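Local coordinates for protein amine oxidase (PDB 3PGB) that probably oxidises primary amines, using a bound copper ion and one topaquinone cofactor in each subunit, at residues 169-174 against 667-672; 400-405 against 633-638; 692-697 against 715-720. All blocks are in the same frame, centred on the assembly; numbering follows the deposited sequence.

Contact 1: residues 169-174 against 667-672; sequences YTRKTQ and IHNPPV
Arg171 reaches across to Pro671, Pro670 and Asn669, and its path illustrates how one long side chain can join two irregular loops. Its CB starts close to two carbonyl oxygens, 3.4 Å from Pro671 O and slightly farther from Pro670 O. CG stands anti to the backbone N (chi1 167°), and the chain continues extended as far as NE. CD then comes equally near both oxygens of Asn669, at 3.5 Å from its O and its OD1, while NE passes less closely by OD1. At the tip, NH1 donates to Asn669 O over 2.6 Å, the acceptor lying in the guanidinium plane and the donor in the carbonyl plane. Asn669 OD1 lies over one face of the guanidinium, the amide and guanidinium planes nearly parallel; Asn669 OD1 is 3.3 Å from Arg171 NH1, but the angle is too poor for a hydrogen bond. NH1 also forms a salt bridge with Asp666, which gives the cation a carboxylate beside the neutral carbonyl.

The backbone supplies the second grip. Arg171 N donates to Pro671 O in a nearly straight bond (2.8 Å, 168°). Thr170 N gives Pro671 O a weak, bent one (3.0 Å, 123°). Thr170 OG1 lies beside this carbonyl and is hydrogen-bonded to Asp673 N, just beyond the segment. One residue earlier, Tyr169 CD1 makes a looser apolar contact with Val672 CG2 at 4.1 Å, and the tyrosine ring meets His660 edge to face.

One carbonyl thus takes two backbone N-H groups and an arginine side chain reaches a second, joining the loop between strands 161-164 and 176-178 to that between 646-650 and 686-698 without regular strand pairing. The join borders on Phe677, a residue of a calcium site whose ion is about 9 Å from the Thr170 side chain (nearest atoms).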
loop_
_atom_site.group_PDB
_atom_site.type_symbol
_atom_site.label_atom_id
_atom_site.label_comp_id
_atom_site.label_asym_id
_atom_site.label_seq_id
_atom_site.Cartn_x
_atom_site.Cartn_y
_atom_site.Cartn_z
ATOM N N TYR A 169 -14.708 20.761 -24.963
ATOM C CA TYR A 169 -15.769 19.797 -24.698
ATOM C C TYR A 169 -16.046 18.969 -25.950
ATOM O O TYR A 169 -15.854 19.448 -27.069
ATOM C CB TYR A 169 -17.036 20.515 -24.224
ATOM C CG TYR A 169 -16.779 21.622 -23.220
ATOM C CD1 TYR A 169 -16.000 21.405 -22.088
ATOM C CD2 TYR A 169 -17.315 22.888 -23.406
ATOM C CE1 TYR A 169 -15.761 22.433 -21.170
ATOM C CE2 TYR A 169 -17.085 23.910 -22.499
ATOM C CZ TYR A 169 -16.318 23.680 -21.383
ATOM O OH TYR A 169 -16.106 24.714 -20.496
ATOM N N THR A 170 -16.487 17.727 -25.754
ATOM C CA THR A 170 -16.756 16.807 -26.869
ATOM C C THR A 170 -18.141 17.075 -27.466
ATOM O O THR A 170 -18.332 16.987 -28.680
ATOM C CB THR A 170 -16.615 15.318 -26.441
ATOM O OG1 THR A 170 -17.696 14.933 -25.587
ATOM C CG2 THR A 170 -15.307 15.093 -25.711
ATOM N N ARG A 171 -19.103 17.399 -26.607
ATOM C CA ARG A 171 -20.376 17.964 -27.042
ATOM C C ARG A 171 -20.128 19.344 -27.655
ATOM O O ARG A 171 -19.459 20.188 -27.059
ATOM C CB ARG A 171 -21.340 18.073 -25.860
ATOM C CG ARG A 171 -22.586 18.915 -26.104
ATOM C CD ARG A 171 -23.686 18.555 -25.107
ATOM N NE ARG A 171 -24.806 19.498 -25.124
ATOM C CZ ARG A 171 -25.987 19.283 -24.545
ATOM N NH1 ARG A 171 -26.229 18.156 -23.886
ATOM N NH2 ARG A 171 -26.940 20.205 -24.621
ATOM N N LYS A 172 -20.665 19.565 -28.850
ATOM C CA LYS A 172 -20.483 20.832 -29.547
ATOM C C LYS A 172 -21.816 21.588 -29.611
ATOM O O LYS A 172 -22.538 21.523 -30.604
ATOM C CB LYS A 172 -19.897 20.590 -30.941
ATOM C CG LYS A 172 -18.561 19.841 -30.938
ATOM C CD LYS A 172 -17.454 20.625 -30.251
ATOM C CE LYS A 172 -16.108 19.927 -30.404
ATOM N NZ LYS A 172 -15.052 20.463 -29.481
ATOM N N THR A 173 -22.114 22.308 -28.531
ATOM C CA THR A 173 -23.393 22.995 -28.358
ATOM C C THR A 173 -23.168 24.410 -27.791
ATOM O O THR A 173 -23.890 24.878 -26.912
ATOM C CB THR A 173 -24.337 22.097 -27.499
ATOM O OG1 THR A 173 -25.064 21.225 -28.374
ATOM C CG2 THR A 173 -25.331 22.883 -26.684
ATOM N N GLN A 174 -22.150 25.086 -28.322
ATOM C CA GLN A 174 -21.780 26.446 -27.903
ATOM C C GLN A 174 -21.602 26.583 -26.378
ATOM O O GLN A 174 -21.892 27.636 -25.805
ATOM C CB GLN A 174 -22.803 27.473 -28.431
ATOM C CG GLN A 174 -22.883 27.568 -29.961
ATOM C CD GLN A 174 -24.001 28.500 -30.466
ATOM O OE1 GLN A 174 -24.954 28.808 -29.742
ATOM N NE2 GLN A 174 -23.886 28.938 -31.721
ATOM N N ILE A 667 -27.122 13.135 -18.947
ATOM C CA ILE A 667 -26.348 11.897 -18.970
ATOM C C ILE A 667 -26.384 11.182 -20.324
ATOM O O ILE A 667 -25.497 10.385 -20.627
ATOM C CB ILE A 667 -26.768 10.934 -17.828
ATOM C CG1 ILE A 667 -28.169 10.360 -18.055
ATOM C CG2 ILE A 667 -26.692 11.648 -16.475
ATOM C CD1 ILE A 667 -28.734 9.633 -16.834
ATOM N N HIS A 668 -27.392 11.480 -21.138
ATOM C CA HIS A 668 -27.473 10.931 -22.497
ATOM C C HIS A 668 -26.683 11.749 -23.525
ATOM O O HIS A 668 -26.397 11.258 -24.613
ATOM C CB HIS A 668 -28.934 10.795 -22.928
ATOM C CG HIS A 668 -29.667 9.703 -22.214
ATOM N ND1 HIS A 668 -29.562 8.376 -22.575
ATOM C CD2 HIS A 668 -30.504 9.739 -21.149
ATOM C CE1 HIS A 668 -30.310 7.643 -21.767
ATOM N NE2 HIS A 668 -30.897 8.446 -20.896
ATOM N N ASN A 669 -26.342 12.990 -23.179
ATOM C CA ASN A 669 -25.498 13.838 -24.019
ATOM C C ASN A 669 -24.676 14.810 -23.146
ATOM O O ASN A 669 -24.962 16.005 -23.096
ATOM C CB ASN A 669 -26.364 14.585 -25.044
ATOM C CG ASN A 669 -25.540 15.406 -26.040
ATOM O OD1 ASN A 669 -26.035 16.383 -26.609
ATOM N ND2 ASN A 669 -24.289 15.019 -26.249
ATOM N N PRO A 670 -23.660 14.285 -22.435
ATOM C CA PRO A 670 -22.844 15.103 -21.538
ATOM C C PRO A 670 -21.840 15.984 -22.286
ATOM O O PRO A 670 -21.382 15.593 -23.362
ATOM C CB PRO A 670 -22.093 14.058 -20.710
ATOM C CG PRO A 670 -22.001 12.883 -21.586
ATOM C CD PRO A 670 -23.264 12.864 -22.385
ATOM N N PRO A 671 -21.491 17.160 -21.717
ATOM C CA PRO A 671 -20.461 18.015 -22.293
ATOM C C PRO A 671 -19.187 17.261 -22.664
ATOM O O PRO A 671 -18.720 17.368 -23.803
ATOM C CB PRO A 671 -20.201 19.036 -21.185
ATOM C CG PRO A 671 -21.521 19.204 -20.543
ATOM C CD PRO A 671 -22.181 17.837 -20.601
ATOM N N VAL A 672 -18.645 16.498 -21.720
ATOM C CA VAL A 672 -17.492 15.639 -21.995
ATOM C C VAL A 672 -17.905 14.175 -21.874
ATOM O O VAL A 672 -18.229 13.688 -20.789
ATOM C CB VAL A 672 -16.299 15.931 -21.061
ATOM C CG1 VAL A 672 -15.098 15.074 -21.449
ATOM C CG2 VAL A 672 -15.934 17.402 -21.118
#

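Contact 2: residues 400-405 against 633-638; sequences AYLDSY and SNLVHA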
loop_
_atom_site.group_PDB
_atom_site.type_symbol
_atom_site.label_atom_id
_atom_site.label_comp_id
_atom_site.label_asym_id
_atom_site.label_seq_id
_atom_site.Cartn_x
_atom_site.Cartn_y
_atom_site.Cartn_z
ATOM N N ALA A 400 -25.370 8.040 -8.111
ATOM C CA ALA A 400 -24.073 7.951 -8.765
ATOM C C ALA A 400 -23.461 9.350 -8.769
ATOM O O ALA A 400 -23.494 10.051 -9.774
ATOM C CB ALA A 400 -24.217 7.405 -10.173
ATOM N N TYR A 401 -22.926 9.750 -7.615
ATOM C CA TYR A 401 -22.358 11.085 -7.446
ATOM C C TYR A 401 -21.156 11.304 -8.356
ATOM O O TYR A 401 -20.290 10.442 -8.483
ATOM C CB TYR A 401 -21.921 11.334 -5.991
ATOM C CG TYR A 401 -23.055 11.457 -4.999
ATOM C CD1 TYR A 401 -24.042 12.416 -5.161
ATOM C CD2 TYR A 401 -23.126 10.631 -3.888
ATOM C CE1 TYR A 401 -25.074 12.535 -4.264
ATOM C CE2 TYR A 401 -24.159 10.744 -2.982
ATOM C CZ TYR A 401 -25.131 11.703 -3.178
ATOM O OH TYR A 401 -26.175 11.841 -2.290
ATOM N N LEU A 402 -21.137 12.466 -8.995
ATOM C CA LEU A 402 -19.987 12.960 -9.717
ATOM C C LEU A 402 -19.633 14.274 -9.036
ATOM O O LEU A 402 -20.296 15.290 -9.248
ATOM C CB LEU A 402 -20.324 13.143 -11.196
ATOM C CG LEU A 402 -20.599 11.831 -11.953
ATOM C CD1 LEU A 402 -21.314 12.084 -13.272
ATOM C CD2 LEU A 402 -19.305 11.039 -12.178
ATOM N N ASP A 403 -18.593 14.237 -8.205
ATOM C CA ASP A 403 -18.361 15.278 -7.196
ATOM C C ASP A 403 -17.959 16.662 -7.707
ATOM O O ASP A 403 -18.118 17.644 -6.987
ATOM C CB ASP A 403 -17.327 14.799 -6.168
ATOM C CG ASP A 403 -17.927 13.885 -5.118
ATOM O OD1 ASP A 403 -19.104 14.089 -4.739
ATOM O OD2 ASP A 403 -17.209 12.970 -4.660
ATOM N N SER A 404 -17.446 16.760 -8.930
ATOM C CA SER A 404 -17.042 18.065 -9.450
ATOM C C SER A 404 -18.252 18.967 -9.709
ATOM O O SER A 404 -18.097 20.175 -9.859
ATOM C CB SER A 404 -16.180 17.928 -10.703
ATOM O OG SER A 404 -16.948 17.540 -11.813
ATOM N N TYR A 405 -19.447 18.383 -9.758
ATOM C CA TYR A 405 -20.693 19.156 -9.771
ATOM C C TYR A 405 -20.763 20.041 -8.525
ATOM O O TYR A 405 -21.078 21.228 -8.613
ATOM C CB TYR A 405 -21.903 18.215 -9.815
ATOM C CG TYR A 405 -23.242 18.913 -9.680
ATOM C CD1 TYR A 405 -23.848 19.517 -10.778
ATOM C CD2 TYR A 405 -23.902 18.968 -8.455
ATOM C CE1 TYR A 405 -25.079 20.164 -10.662
ATOM C CE2 TYR A 405 -25.138 19.616 -8.329
ATOM C CZ TYR A 405 -25.714 20.213 -9.437
ATOM O OH TYR A 405 -26.927 20.851 -9.326
ATOM N N SER A 633 -27.065 2.114 -15.524
ATOM C CA SER A 633 -28.301 2.831 -15.819
ATOM C C SER A 633 -28.292 4.228 -15.191
ATOM O O SER A 633 -28.924 5.145 -15.713
ATOM C CB SER A 633 -29.518 2.041 -15.318
ATOM O OG SER A 633 -29.655 0.801 -15.999
ATOM N N ASN A 634 -27.584 4.390 -14.076
ATOM C CA ASN A 634 -27.465 5.698 -13.431
ATOM C C ASN A 634 -26.651 6.692 -14.256
ATOM O O ASN A 634 -27.001 7.876 -14.357
ATOM C CB ASN A 634 -26.784 5.572 -12.068
ATOM C CG ASN A 634 -27.626 4.856 -11.048
ATOM O OD1 ASN A 634 -28.798 4.556 -11.280
ATOM N ND2 ASN A 634 -27.026 4.577 -9.898
ATOM N N LEU A 635 -25.552 6.203 -14.822
ATOM C CA LEU A 635 -24.560 7.065 -15.446
ATOM C C LEU A 635 -24.834 7.308 -16.914
ATOM O O LEU A 635 -24.655 8.418 -17.403
ATOM C CB LEU A 635 -23.162 6.459 -15.293
ATOM C CG LEU A 635 -22.526 6.553 -13.911
ATOM C CD1 LEU A 635 -21.127 5.971 -13.956
ATOM C CD2 LEU A 635 -22.497 7.994 -13.437
ATOM N N VAL A 636 -25.252 6.259 -17.615
ATOM C CA VAL A 636 -25.383 6.299 -19.066
ATOM C C VAL A 636 -24.023 6.710 -19.659
ATOM O O VAL A 636 -23.064 5.953 -19.532
ATOM C CB VAL A 636 -26.576 7.182 -19.502
ATOM C CG1 VAL A 636 -26.814 7.081 -21.003
ATOM C CG2 VAL A 636 -27.827 6.759 -18.752
ATOM N N HIS A 637 -23.908 7.891 -20.262
ATOM C CA HIS A 637 -22.638 8.300 -20.879
ATOM C C HIS A 637 -21.796 9.245 -19.995
ATOM O O HIS A 637 -20.759 9.740 -20.444
ATOM C CB HIS A 637 -22.894 8.961 -22.243
ATOM C CG HIS A 637 -23.567 8.064 -23.236
ATOM N ND1 HIS A 637 -23.020 6.867 -23.651
ATOM C CD2 HIS A 637 -24.727 8.203 -23.922
ATOM C CE1 HIS A 637 -23.821 6.300 -24.535
ATOM N NE2 HIS A 637 -24.864 7.091 -24.719
ATOM N N ALA A 638 -22.217 9.455 -18.746
ATOM C CA ALA A 638 -21.683 10.537 -17.905
ATOM C C ALA A 638 -20.301 10.302 -17.270
ATOM O O ALA A 638 -19.655 11.255 -16.834
ATOM C CB ALA A 638 -22.694 10.895 -16.815
#
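Ala400 CB packs against two consecutive residues of 633-638, and this small methyl marks the tight end of the contact. It meets the CB of Asn634 at 3.7 Å and the CD2 branch of Leu635 at the same distance of 3.7 Å. The leucine's CB does not point straight across; its CG stands anti to the carbonyl carbon (chi1 -75°), and it is the branched end that closes on the alanine. Asn634 contributes its CB, while its amide ND2, also near the alanine methyl, is hydrogen-bonded to Ser397 O.

Two residues on, the fit is slacker. Leu402 CD1, extended anti to CA (chi2 163°), touches the Ala638 methyl CB at 4.0 Å and approaches Leu635 CD2 only to 4.3 Å. No hydrogen bond crosses between the segments, so the contact as a whole is apolar and buried, held by van der Waals contact. Its outer side is the type II' turn from Leu635 to Ala638, closed by Ala638 N donating to Leu635 O over 3.0 Å; the corner residues Val636 and His637 take no part in the contact and are partly exposed, Val636 packing on Ile667 and His668.

Strand 400-402 pairs antiparallel with 374-389, whose Leu386 and Glu384 lie against Leu635 and Leu402, respectively. Asp403, the predicted proton acceptor, follows directly after the strand. Helix 394-398 precedes the strand and holds Ser397, and Ser633 OG is hydrogen-bonded to the backbone N of Asn572 of the second subunit.

Contact 3: residues 692-697 against 715-720; sequences LNLGMH and SGVAFT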
loop_
_atom_site.group_PDB
_atom_site.type_symbol
_atom_site.label_atom_id
_atom_site.label_comp_id
_atom_site.label_asym_id
_atom_site.label_seq_id
_atom_site.Cartn_x
_atom_site.Cartn_y
_atom_site.Cartn_z
ATOM N N LEU A 692 -5.587 7.695 -15.068
ATOM C CA LEU A 692 -5.532 6.652 -14.035
ATOM C C LEU A 692 -6.696 6.751 -13.072
ATOM O O LEU A 692 -7.037 7.849 -12.623
ATOM C CB LEU A 692 -4.246 6.780 -13.219
ATOM C CG LEU A 692 -2.937 6.646 -13.978
ATOM C CD1 LEU A 692 -1.795 7.024 -13.059
ATOM C CD2 LEU A 692 -2.775 5.229 -14.533
ATOM N N ASN A 693 -7.291 5.606 -12.742
ATOM C CA ASN A 693 -8.296 5.542 -11.688
ATOM C C ASN A 693 -7.714 5.028 -10.376
ATOM O O ASN A 693 -7.094 3.962 -10.333
ATOM C CB ASN A 693 -9.475 4.656 -12.101
ATOM C CG ASN A 693 -10.451 5.365 -13.025
ATOM O OD1 ASN A 693 -10.668 6.573 -12.912
ATOM N ND2 ASN A 693 -11.053 4.612 -13.935
ATOM N N LEU A 694 -7.887 5.809 -9.315
ATOM C CA LEU A 694 -7.785 5.285 -7.970
ATOM C C LEU A 694 -9.213 4.947 -7.570
ATOM O O LEU A 694 -10.155 5.565 -8.069
ATOM C CB LEU A 694 -7.174 6.313 -7.018
ATOM C CG LEU A 694 -5.792 6.877 -7.371
ATOM C CD1 LEU A 694 -5.213 7.604 -6.167
ATOM C CD2 LEU A 694 -4.836 5.815 -7.843
ATOM N N GLY A 695 -9.391 3.959 -6.701
ATOM C CA GLY A 695 -10.735 3.565 -6.303
ATOM C C GLY A 695 -10.822 2.417 -5.319
ATOM O O GLY A 695 -9.829 1.747 -5.050
ATOM N N MET A 696 -12.029 2.202 -4.795
ATOM C CA MET A 696 -12.291 1.211 -3.748
ATOM C C MET A 696 -13.684 0.626 -3.911
ATOM O O MET A 696 -14.604 1.337 -4.312
ATOM C CB MET A 696 -12.276 1.879 -2.379
ATOM C CG MET A 696 -10.949 2.417 -1.920
ATOM S SD MET A 696 -11.155 4.015 -1.101
ATOM C CE MET A 696 -10.774 5.141 -2.450
ATOM N N HIS A 697 -13.840 -0.653 -3.575
ATOM C CA HIS A 697 -15.156 -1.243 -3.403
ATOM C C HIS A 697 -15.454 -1.166 -1.916
ATOM O O HIS A 697 -14.749 -1.773 -1.107
ATOM C CB HIS A 697 -15.190 -2.701 -3.866
ATOM C CG HIS A 697 -14.759 -2.899 -5.284
ATOM N ND1 HIS A 697 -15.518 -2.491 -6.360
ATOM C CD2 HIS A 697 -13.650 -3.476 -5.803
ATOM C CE1 HIS A 697 -14.890 -2.800 -7.480
ATOM N NE2 HIS A 697 -13.757 -3.403 -7.170
ATOM N N SER A 715 -6.250 4.054 -1.472
ATOM C CA SER A 715 -6.000 3.676 -2.848
ATOM C C SER A 715 -4.884 4.569 -3.378
ATOM O O SER A 715 -4.863 5.771 -3.101
ATOM C CB SER A 715 -7.274 3.847 -3.675
ATOM O OG SER A 715 -7.080 3.466 -5.021
ATOM N N GLY A 716 -3.943 3.991 -4.118
ATOM C CA GLY A 716 -2.809 4.762 -4.597
ATOM C C GLY A 716 -2.089 4.157 -5.779
ATOM O O GLY A 716 -2.123 2.946 -5.990
ATOM N N VAL A 717 -1.449 5.033 -6.552
ATOM C CA VAL A 717 -0.556 4.645 -7.643
ATOM C C VAL A 717 0.791 5.317 -7.418
ATOM O O VAL A 717 0.895 6.265 -6.650
ATOM C CB VAL A 717 -1.102 5.051 -9.035
ATOM C CG1 VAL A 717 -2.247 4.143 -9.448
ATOM C CG2 VAL A 717 -1.532 6.512 -9.052
ATOM N N ALA A 718 1.818 4.810 -8.084
ATOM C CA ALA A 718 3.155 5.354 -7.953
ATOM C C ALA A 718 3.846 5.368 -9.308
ATOM O O ALA A 718 3.741 4.415 -10.074
ATOM C CB ALA A 718 3.948 4.534 -6.975
ATOM N N PHE A 719 4.534 6.465 -9.602
ATOM C CA PHE A 719 5.325 6.579 -10.819
ATOM C C PHE A 719 6.769 6.494 -10.377
ATOM O O PHE A 719 7.199 7.284 -9.542
ATOM C CB PHE A 719 5.069 7.910 -11.541
ATOM C CG PHE A 719 3.628 8.333 -11.567
ATOM C CD1 PHE A 719 2.615 7.410 -11.749
ATOM C CD2 PHE A 719 3.285 9.674 -11.453
ATOM C CE1 PHE A 719 1.290 7.810 -11.793
ATOM C CE2 PHE A 719 1.960 10.080 -11.500
ATOM C CZ PHE A 719 0.961 9.146 -11.666
ATOM N N THR A 720 7.505 5.527 -10.913
ATOM C CA THR A 720 8.897 5.312 -10.534
ATOM C C THR A 720 9.777 5.235 -11.778
ATOM O O THR A 720 9.339 4.718 -12.795
ATOM C CB THR A 720 9.056 4.020 -9.700
ATOM O OG1 THR A 720 10.341 4.013 -9.071
ATOM C CG2 THR A 720 8.909 2.760 -10.568
#
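Ser715 OG stands anti to its own backbone N (chi1 -179°), which carries it across to Gly695, while Leu694 CG stands anti to the carbonyl carbon (chi1 -57°), on the way to the CD2 methyl that meets Val717. The serine oxygen accepts the N-H of Gly695 over 2.9 Å and is also hydrogen-bonded to the carbonyl of Gly623, so the buried hydroxyl is used both ways. Leu694 CB lies against the same OG, and Met696, its chain bent, brings CE to 3.9 Å from Ser715 CB.

Farther along, the contact becomes wholly apolar. Leu694 CD2 lies across the valine fork, 3.5 Å from Val717 CG1 and scarcely farther from CG2. Leu692 and Phe719 meet tip to tip: the leucine's CD1 sits at the ring edge, near its plane, 3.4 Å from Phe719 CE1. The strands run roughly antiparallel, at 153°, but diverge: CA of Leu694 is 5.7 Å from CA of Ser715, whereas CA of Leu692 is 11.3 Å from CA of Phe719. Side chains therefore bridge what backbone bonds do not.

These inward-facing side chains are consistent with the beta-sandwich of the copper amine oxidase catalytic domain, the strands drawing together at the Leu694 and Ser715 end. Strand 686-698 pairs with 532-542, which carries the copper ligand His534 against Met696; strand 714-722 pairs with 498-504 and 613-619, whose Val502 and Ile618 pack around the contact.

Followed from the N terminus, the chain first passes 169-174, in the loop between strands 161-164 and 176-178, and leaves it open for almost five hundred residues. Within that span 400-405 appears, and 633-638 returns to it, closing contact 2. Only then does 667-672 complete contact 1, so contact 2 is nested inside it. The two touch directly: Ile667 O lies 3.0 Å from His637 N, a probable hydrogen bond. Contact 3 follows in series as a short closure within the enzyme domain. Together they join a loop of a separate five-stranded sheet to the loop before strand 686-698, another loop to strand 400-402, and strands 686-698 and 714-722 to each other.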